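PDB 3DMH: probable ribosomal RNA small subunit methyltransferase from Thermus thermophilus, which methylates the exocyclic N2 of a specific guanosine in 16S ribosomal RNA, using S-adenosylmethionine as the methyl donor. Local coordinates for residues 42-55 and 59-73. Sequence-based numbering, arbitrary orientation.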
ATOM      1  N   VAL A  42     -14.851   8.502 -18.575  1.00 21.36           N
ATOM      2  CA  VAL A  42     -14.898   7.140 -19.128  1.00 21.60           C
ATOM      3  C   VAL A  42     -16.258   6.791 -19.750  1.00 21.73           C
ATOM      4  O   VAL A  42     -17.317   7.072 -19.172  1.00 21.86           O
ATOM      5  CB  VAL A  42     -14.524   6.077 -18.092  1.00 21.53           C
ATOM      6  CG1 VAL A  42     -13.102   6.284 -17.625  1.00 20.39           C
ATOM      7  CG2 VAL A  42     -15.469   6.145 -16.918  1.00 21.68           C
ATOM      8  N   GLU A  43     -16.195   6.176 -20.932  1.00 22.37           N
ATOM      9  CA  GLU A  43     -17.367   5.718 -21.677  1.00 22.66           C
ATOM     10  C   GLU A  43     -17.162   4.252 -22.046  1.00 21.81           C
ATOM     11  O   GLU A  43     -16.028   3.833 -22.284  1.00 21.37           O
ATOM     12  CB  GLU A  43     -17.510   6.509 -22.986  1.00 23.97           C
ATOM     13  CG  GLU A  43     -17.409   8.020 -22.843  1.00 28.79           C
ATOM     14  CD  GLU A  43     -18.752   8.681 -22.701  1.00 34.87           C
ATOM     15  OE1 GLU A  43     -19.766   8.046 -23.072  1.00 39.45           O
ATOM     16  OE2 GLU A  43     -18.798   9.841 -22.231  1.00 36.52           O
ATOM     17  N   PRO A  44     -18.250   3.463 -22.094  1.00 21.49           N
ATOM     18  CA  PRO A  44     -18.112   2.068 -22.516  1.00 20.45           C
ATOM     19  C   PRO A  44     -17.491   1.898 -23.903  1.00 20.46           C
ATOM     20  O   PRO A  44     -17.729   2.708 -24.823  1.00 20.31           O
ATOM     21  CB  PRO A  44     -19.553   1.547 -22.513  1.00 21.42           C
ATOM     22  CG  PRO A  44     -20.257   2.409 -21.548  1.00 22.11           C
ATOM     23  CD  PRO A  44     -19.640   3.782 -21.707  1.00 21.96           C
ATOM     24  N   PHE A  45     -16.703   0.838 -24.032  1.00 19.93           N
ATOM     25  CA  PHE A  45     -16.153   0.422 -25.313  1.00 19.85           C
ATOM     26  C   PHE A  45     -16.017  -1.090 -25.276  1.00 20.04           C
ATOM     27  O   PHE A  45     -15.291  -1.618 -24.448  1.00 19.73           O
ATOM     28  CB  PHE A  45     -14.780   1.061 -25.548  1.00 19.85           C
ATOM     29  CG  PHE A  45     -14.136   0.634 -26.832  1.00 19.46           C
ATOM     30  CD1 PHE A  45     -14.530   1.210 -28.032  1.00 19.96           C
ATOM     31  CD2 PHE A  45     -13.162  -0.364 -26.856  1.00 20.19           C
ATOM     32  CE1 PHE A  45     -13.956   0.823 -29.233  1.00 18.67           C
ATOM     33  CE2 PHE A  45     -12.588  -0.760 -28.057  1.00 19.87           C
ATOM     34  CZ  PHE A  45     -12.974  -0.164 -29.239  1.00 18.24           C
ATOM     35  N   GLY A  46     -16.712  -1.792 -26.163  1.00 20.19           N
ATOM     36  CA  GLY A  46     -16.671  -3.248 -26.157  1.00 21.48           C
ATOM     37  C   GLY A  46     -17.425  -3.805 -24.960  1.00 21.54           C
ATOM     38  O   GLY A  46     -18.302  -3.144 -24.420  1.00 22.59           O
ATOM     39  N   GLU A  47     -17.082  -5.027 -24.555  1.00 22.65           N
ATOM     40  CA  GLU A  47     -17.865  -5.753 -23.549  1.00 23.15           C
ATOM     41  C   GLU A  47     -17.151  -5.958 -22.222  1.00 22.31           C
ATOM     42  O   GLU A  47     -17.797  -6.007 -21.187  1.00 23.20           O
ATOM     43  CB  GLU A  47     -18.260  -7.134 -24.079  1.00 24.11           C
ATOM     44  CG  GLU A  47     -19.347  -7.113 -25.158  1.00 28.42           C
ATOM     45  CD  GLU A  47     -18.876  -6.523 -26.469  1.00 34.56           C
ATOM     46  OE1 GLU A  47     -17.708  -6.774 -26.850  1.00 36.99           O
ATOM     47  OE2 GLU A  47     -19.675  -5.802 -27.117  1.00 37.57           O
ATOM     48  N   ARG A  48     -15.829  -6.090 -22.273  1.00 21.69           N
ATOM     49  CA  ARG A  48     -15.030  -6.449 -21.088  1.00 20.94           C
ATOM     50  C   ARG A  48     -14.020  -5.358 -20.721  1.00 19.92           C
ATOM     51  O   ARG A  48     -13.150  -5.010 -21.520  1.00 19.91           O
ATOM     52  CB  ARG A  48     -14.274  -7.752 -21.337  1.00 22.33           C
ATOM     53  CG  ARG A  48     -15.152  -8.928 -21.736  1.00 24.96           C
ATOM     54  CD  ARG A  48     -14.349  -9.924 -22.580  1.00 29.43           C
ATOM     55  NE  ARG A  48     -13.819  -9.300 -23.805  1.00 31.65           N
ATOM     56  CZ  ARG A  48     -12.913  -9.839 -24.617  1.00 34.02           C
ATOM     57  NH1 ARG A  48     -12.415 -11.054 -24.387  1.00 34.91           N
ATOM     58  NH2 ARG A  48     -12.512  -9.157 -25.680  1.00 34.72           N
ATOM     59  N   ALA A  49     -14.130  -4.836 -19.501  1.00 19.13           N
ATOM     60  CA  ALA A  49     -13.214  -3.800 -19.023  1.00 18.60           C
ATOM     61  C   ALA A  49     -12.389  -4.281 -17.838  1.00 18.27           C
ATOM     62  O   ALA A  49     -12.851  -5.122 -17.054  1.00 19.44           O
ATOM     63  CB  ALA A  49     -13.981  -2.532 -18.610  1.00 19.22           C
ATOM     64  N   LEU A  50     -11.200  -3.706 -17.695  1.00 17.84           N
ATOM     65  CA  LEU A  50     -10.330  -3.996 -16.556  1.00 17.60           C
ATOM     66  C   LEU A  50      -9.861  -2.675 -15.942  1.00 18.10           C
ATOM     67  O   LEU A  50      -9.304  -1.835 -16.641  1.00 17.86           O
ATOM     68  CB  LEU A  50      -9.118  -4.813 -17.031  1.00 18.26           C
ATOM     69  CG  LEU A  50      -8.102  -5.266 -15.969  1.00 17.42           C
ATOM     70  CD1 LEU A  50      -8.716  -6.245 -15.003  1.00 21.12           C
ATOM     71  CD2 LEU A  50      -6.846  -5.872 -16.657  1.00 18.93           C
ATOM     72  N   ASP A  51     -10.061  -2.499 -14.633  1.00 17.66           N
ATOM     73  CA  ASP A  51      -9.501  -1.342 -13.911  1.00 17.99           C
ATOM     74  C   ASP A  51      -8.270  -1.806 -13.141  1.00 18.50           C
ATOM     75  O   ASP A  51      -8.380  -2.676 -12.280  1.00 17.95           O
ATOM     76  CB  ASP A  51     -10.549  -0.789 -12.935  1.00 18.01           C
ATOM     77  CG  ASP A  51     -10.142   0.517 -12.303  1.00 19.41           C
ATOM     78  OD1 ASP A  51      -8.939   0.819 -12.170  1.00 18.46           O
ATOM     79  OD2 ASP A  51     -11.074   1.235 -11.864  1.00 20.23           O
ATOM     80  N   LEU A  52      -7.105  -1.241 -13.470  1.00 18.49           N
ATOM     81  CA  LEU A  52      -5.829  -1.685 -12.882  1.00 19.66           C
ATOM     82  C   LEU A  52      -5.413  -0.940 -11.618  1.00 20.87           C
ATOM     83  O   LEU A  52      -4.373  -1.253 -11.034  1.00 22.04           O
ATOM     84  CB  LEU A  52      -4.696  -1.597 -13.928  1.00 19.76           C
ATOM     85  CG  LEU A  52      -4.795  -2.630 -15.036  1.00 20.83           C
ATOM     86  CD1 LEU A  52      -3.676  -2.365 -16.056  1.00 22.53           C
ATOM     87  CD2 LEU A  52      -4.685  -4.043 -14.482  1.00 23.57           C
ATOM     88  N   ASN A  53      -6.189   0.066 -11.207  1.00 20.05           N
ATOM     89  CA  ASN A  53      -5.849   0.831  -9.997  1.00 19.44           C
ATOM     90  C   ASN A  53      -7.119   1.460  -9.459  1.00 19.18           C
ATOM     91  O   ASN A  53      -7.259   2.688  -9.474  1.00 19.18           O
ATOM     92  CB  ASN A  53      -4.783   1.899 -10.293  1.00 20.18           C
ATOM     93  CG  ASN A  53      -4.370   2.686  -9.044  1.00 19.45           C
ATOM     94  OD1 ASN A  53      -4.496   2.199  -7.907  1.00 20.02           O
ATOM     95  ND2 ASN A  53      -3.899   3.907  -9.242  1.00 20.51           N
ATOM     96  N   PRO A  54      -8.077   0.616  -9.051  1.00 19.15           N
ATOM     97  CA  PRO A  54      -9.425   1.176  -8.806  1.00 19.75           C
ATOM     98  C   PRO A  54      -9.590   2.009  -7.551  1.00 19.98           C
ATOM     99  O   PRO A  54     -10.442   2.895  -7.544  1.00 19.89           O
ATOM    100  CB  PRO A  54     -10.319  -0.059  -8.696  1.00 20.25           C
ATOM    101  CG  PRO A  54      -9.386  -1.150  -8.241  1.00 19.99           C
ATOM    102  CD  PRO A  54      -8.041  -0.853  -8.892  1.00 19.63           C
ATOM    103  N   GLY A  55      -8.818   1.740  -6.506  1.00 19.30           N
ATOM    104  CA  GLY A  55      -9.141   2.352  -5.193  1.00 19.01           C
ATOM    105  C   GLY A  55     -10.565   1.973  -4.828  1.00 18.75           C
ATOM    106  O   GLY A  55     -10.970   0.830  -4.976  1.00 19.46           O
ATOM    107  N   GLY A  59     -13.463   5.964 -10.304  1.00 19.61           N
ATOM    108  CA  GLY A  59     -12.992   6.303 -11.653  1.00 19.73           C
ATOM    109  C   GLY A  59     -13.626   5.505 -12.785  1.00 19.48           C
ATOM    110  O   GLY A  59     -13.923   6.073 -13.853  1.00 21.05           O
ATOM    111  N   SER A  60     -13.847   4.208 -12.571  1.00 19.62           N
ATOM    112  CA  SER A  60     -14.409   3.371 -13.621  1.00 19.78           C
ATOM    113  C   SER A  60     -15.873   3.044 -13.350  1.00 19.93           C
ATOM    114  O   SER A  60     -16.477   2.284 -14.093  1.00 19.91           O
ATOM    115  CB  SER A  60     -13.606   2.069 -13.780  1.00 20.22           C
ATOM    116  OG  SER A  60     -13.550   1.349 -12.557  1.00 19.70           O
ATOM    117  N   LEU A  61     -16.452   3.663 -12.311  1.00 19.58           N
ATOM    118  CA  LEU A  61     -17.850   3.335 -11.945  1.00 20.21           C
ATOM    119  C   LEU A  61     -18.874   3.526 -13.073  1.00 19.80           C
ATOM    120  O   LEU A  61     -19.842   2.761 -13.146  1.00 20.14           O
ATOM    121  CB  LEU A  61     -18.299   4.075 -10.689  1.00 20.52           C
ATOM    122  CG  LEU A  61     -19.545   3.515  -9.984  1.00 21.77           C
ATOM    123  CD1 LEU A  61     -19.343   2.074  -9.519  1.00 23.60           C
ATOM    124  CD2 LEU A  61     -19.851   4.388  -8.785  1.00 23.88           C
ATOM    125  N   PRO A  62     -18.681   4.535 -13.944  1.00 20.41           N
ATOM    126  CA  PRO A  62     -19.655   4.691 -15.047  1.00 21.03           C
ATOM    127  C   PRO A  62     -19.803   3.466 -15.947  1.00 21.14           C
ATOM    128  O   PRO A  62     -20.825   3.331 -16.634  1.00 22.32           O
ATOM    129  CB  PRO A  62     -19.113   5.898 -15.834  1.00 21.88           C
ATOM    130  CG  PRO A  62     -18.397   6.709 -14.785  1.00 21.50           C
ATOM    131  CD  PRO A  62     -17.705   5.647 -13.930  1.00 20.68           C
ATOM    132  N   LEU A  63     -18.795   2.579 -15.961  1.00 21.10           N
ATOM    133  CA  LEU A  63     -18.831   1.375 -16.798  1.00 21.49           C
ATOM    134  C   LEU A  63     -19.663   0.247 -16.180  1.00 22.05           C
ATOM    135  O   LEU A  63     -20.089  -0.661 -16.880  1.00 22.84           O
ATOM    136  CB  LEU A  63     -17.402   0.865 -17.059  1.00 21.29           C
ATOM    137  CG  LEU A  63     -16.417   1.901 -17.615  1.00 21.58           C
ATOM    138  CD1 LEU A  63     -15.027   1.278 -17.772  1.00 23.25           C
ATOM    139  CD2 LEU A  63     -16.874   2.499 -18.972  1.00 21.65           C
ATOM    140  N   GLU A  64     -19.890   0.329 -14.862  1.00 22.52           N
ATOM    141  CA  GLU A  64     -20.591  -0.736 -14.144  1.00 23.75           C
ATOM    142  C   GLU A  64     -22.035  -0.831 -14.644  1.00 24.59           C
ATOM    143  O   GLU A  64     -22.724   0.169 -14.799  1.00 26.07           O
ATOM    144  CB  GLU A  64     -20.497  -0.492 -12.617  1.00 23.29           C
ATOM    145  CG  GLU A  64     -21.097  -1.609 -11.715  1.00 23.79           C
ATOM    146  CD  GLU A  64     -20.287  -2.907 -11.654  1.00 24.29           C
ATOM    147  OE1 GLU A  64     -19.133  -3.000 -12.177  1.00 23.42           O
ATOM    148  OE2 GLU A  64     -20.820  -3.868 -11.052  1.00 25.39           O
ATOM    149  N   GLY A  65     -22.466  -2.041 -14.975  1.00 26.35           N
ATOM    150  CA  GLY A  65     -23.826  -2.208 -15.486  1.00 25.96           C
ATOM    151  C   GLY A  65     -23.984  -2.022 -16.988  1.00 26.55           C
ATOM    152  O   GLY A  65     -25.002  -2.426 -17.555  1.00 26.42           O
ATOM    153  N   ARG A  66     -22.990  -1.408 -17.633  1.00 26.40           N
ATOM    154  CA  ARG A  66     -22.967  -1.264 -19.098  1.00 26.28           C
ATOM    155  C   ARG A  66     -21.959  -2.212 -19.769  1.00 25.51           C
ATOM    156  O   ARG A  66     -22.073  -2.534 -20.959  1.00 26.21           O
ATOM    157  CB  ARG A  66     -22.660   0.182 -19.464  1.00 26.85           C
ATOM    158  CG  ARG A  66     -23.734   1.149 -18.967  1.00 29.49           C
ATOM    159  CD  ARG A  66     -24.172   2.045 -20.109  1.00 32.32           C
ATOM    160  NE  ARG A  66     -23.496   3.331 -20.053  1.00 36.68           N
ATOM    161  CZ  ARG A  66     -23.324   4.133 -21.100  1.00 37.13           C
ATOM    162  NH1 ARG A  66     -23.747   3.774 -22.306  1.00 39.52           N
ATOM    163  NH2 ARG A  66     -22.705   5.291 -20.942  1.00 38.77           N
ATOM    164  N   MET A  67     -20.980  -2.647 -18.987  1.00 24.70           N
ATOM    165  CA  MET A  67     -19.888  -3.511 -19.421  1.00 23.67           C
ATOM    166  C   MET A  67     -19.652  -4.496 -18.299  1.00 23.88           C
ATOM    167  O   MET A  67     -20.042  -4.219 -17.159  1.00 24.32           O
ATOM    168  CB  MET A  67     -18.583  -2.701 -19.537  1.00 24.06           C
ATOM    169  CG  MET A  67     -18.560  -1.747 -20.676  1.00 25.43           C
ATOM    170  SD  MET A  67     -16.898  -1.139 -20.900  1.00 19.27           S
ATOM    171  CE  MET A  67     -16.116  -2.602 -21.584  1.00 21.95           C
ATOM    172  N   ALA A  68     -18.990  -5.608 -18.597  1.00 23.74           N
ATOM    173  CA  ALA A  68     -18.423  -6.437 -17.530  1.00 23.50           C
ATOM    174  C   ALA A  68     -17.146  -5.745 -17.085  1.00 24.11           C
ATOM    175  O   ALA A  68     -16.286  -5.448 -17.909  1.00 25.56           O
ATOM    176  CB  ALA A  68     -18.120  -7.831 -18.035  1.00 24.13           C
ATOM    177  N   VAL A  69     -17.037  -5.455 -15.799  1.00 22.97           N
ATOM    178  CA  VAL A  69     -15.849  -4.762 -15.301  1.00 22.03           C
ATOM    179  C   VAL A  69     -15.136  -5.593 -14.240  1.00 22.06           C
ATOM    180  O   VAL A  69     -15.734  -5.959 -13.218  1.00 23.36           O
ATOM    181  CB  VAL A  69     -16.199  -3.393 -14.693  1.00 22.25           C
ATOM    182  CG1 VAL A  69     -14.944  -2.658 -14.224  1.00 22.54           C
ATOM    183  CG2 VAL A  69     -16.994  -2.538 -15.694  1.00 22.39           C
ATOM    184  N   GLU A  70     -13.862  -5.872 -14.487  1.00 20.41           N
ATOM    185  CA  GLU A  70     -13.013  -6.531 -13.492  1.00 20.58           C
ATOM    186  C   GLU A  70     -12.065  -5.470 -12.933  1.00 20.12           C
ATOM    187  O   GLU A  70     -11.758  -4.478 -13.598  1.00 20.10           O
ATOM    188  CB  GLU A  70     -12.248  -7.680 -14.151  1.00 21.71           C
ATOM    189  CG  GLU A  70     -11.265  -8.435 -13.239  1.00 25.01           C
ATOM    190  CD  GLU A  70     -11.936  -9.116 -12.055  1.00 29.03           C
ATOM    191  OE1 GLU A  70     -12.118 -10.356 -12.142  1.00 34.07           O
ATOM    192  OE2 GLU A  70     -12.283  -8.439 -11.056  1.00 25.48           O
ATOM    193  N   ARG A  71     -11.628  -5.660 -11.696  1.00 18.92           N
ATOM    194  CA  ARG A  71     -10.784  -4.669 -11.007  1.00 18.05           C
ATOM    195  C   ARG A  71      -9.688  -5.417 -10.301  1.00 18.56           C
ATOM    196  O   ARG A  71      -9.986  -6.370  -9.584  1.00 18.91           O
ATOM    197  CB  ARG A  71     -11.610  -3.896  -9.974  1.00 18.11           C
ATOM    198  CG  ARG A  71     -12.803  -3.165 -10.568  1.00 19.10           C
ATOM    199  CD  ARG A  71     -13.740  -2.655  -9.449  1.00 18.33           C
ATOM    200  NE  ARG A  71     -14.841  -1.918 -10.082  1.00 19.13           N
ATOM    201  CZ  ARG A  71     -15.893  -2.494 -10.663  1.00 18.13           C
ATOM    202  NH1 ARG A  71     -16.066  -3.828 -10.653  1.00 18.97           N
ATOM    203  NH2 ARG A  71     -16.794  -1.728 -11.256  1.00 19.12           N
ATOM    204  N   LEU A  72      -8.441  -5.002 -10.508  1.00 17.10           N
ATOM    205  CA  LEU A  72      -7.313  -5.614  -9.778  1.00 16.96           C
ATOM    206  C   LEU A  72      -6.778  -4.601  -8.789  1.00 17.66           C
ATOM    207  O   LEU A  72      -6.343  -3.522  -9.193  1.00 18.62           O
ATOM    208  CB  LEU A  72      -6.197  -6.041 -10.760  1.00 17.24           C
ATOM    209  CG  LEU A  72      -6.667  -6.972 -11.895  1.00 17.05           C
ATOM    210  CD1 LEU A  72      -5.433  -7.459 -12.640  1.00 17.65           C
ATOM    211  CD2 LEU A  72      -7.486  -8.157 -11.431  1.00 18.51           C
ATOM    212  N   GLU A  73      -6.751  -4.966  -7.505  1.00 18.12           N
ATOM    213  CA  GLU A  73      -6.398  -3.995  -6.493  1.00 18.57           C
ATOM    214  C   GLU A  73      -5.454  -4.600  -5.456  1.00 18.13           C
ATOM    215  O   GLU A  73      -5.630  -5.748  -5.013  1.00 18.48           O
ATOM    216  CB  GLU A  73      -7.672  -3.483  -5.847  1.00 18.72           C
ATOM    217  CG  GLU A  73      -7.483  -2.510  -4.674  1.00 19.07           C
ATOM    218  CD  GLU A  73      -6.661  -1.298  -5.051  1.00 22.19           C
ATOM    219  OE1 GLU A  73      -7.105  -0.506  -5.903  1.00 20.62           O
ATOM    220  OE2 GLU A  73      -5.546  -1.092  -4.515  1.00 21.93           O
TER
HETATM  221  O   HOH W   1     -20.126   6.919 -19.544  1.00 39.54           O
HETATM  222  O   HOH W   2     -11.817   3.303 -10.234  1.00 21.68           O
HETATM  223  O   HOH W   3      -3.628  -0.217  -6.531  1.00 22.64           O
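D51 and S60 meet through their side chains: S60 OG donates to D51 OD2 over 2.6 Å, approaching on the anti side and 16° out of the carboxylate plane. With CG anti to the backbone N (chi1 -171°), the D51 carboxylate leaves the sheet on the A49 face and meets S60 in the loop between the strands; OD2 also accepts a hydrogen bond from a water that donates to P54 O and accepts from S60 N, while OD1 accepts from N53 N at 3.0 Å in an Asx turn. An alanine in its place would probably leave S60 OG and this water without their shared acceptor and free the N53 turn to shift. Beside it, strands 48-51 and 68-73 pair in parallel, A49 N donating to A68 O at 2.7 Å. On the D51 face, A49 CB meets M67 CE and L63 CD1. M67, its chain bent at chi3 (72°), curls its methyl back over the 45-48 backbone. Before strand 48-51, P44 CG sits over the centre of the R66 guanidinium, 3.5 Å above its plane. L50 CD1, on the other face, rests on L72 CG at 3.8 Å. At the end of strand 68-73, E73 OE1 accepts from G55 N at 2.9 Å, the P54 ring crossing the E73 chain at a slant, its CG and CD against OE1. Strand 48-51 is flanked by 68-73 and 102-108 in the N-terminal Rossmann-like sheet, whose strand order 3-2-1-4-5-7-6 recurs in the cofactor-binding half. Carboxylates of D51 and E73 hold the loop that follows strand 48-51 by accepting from backbone N-H groups, a hydroxyl and water.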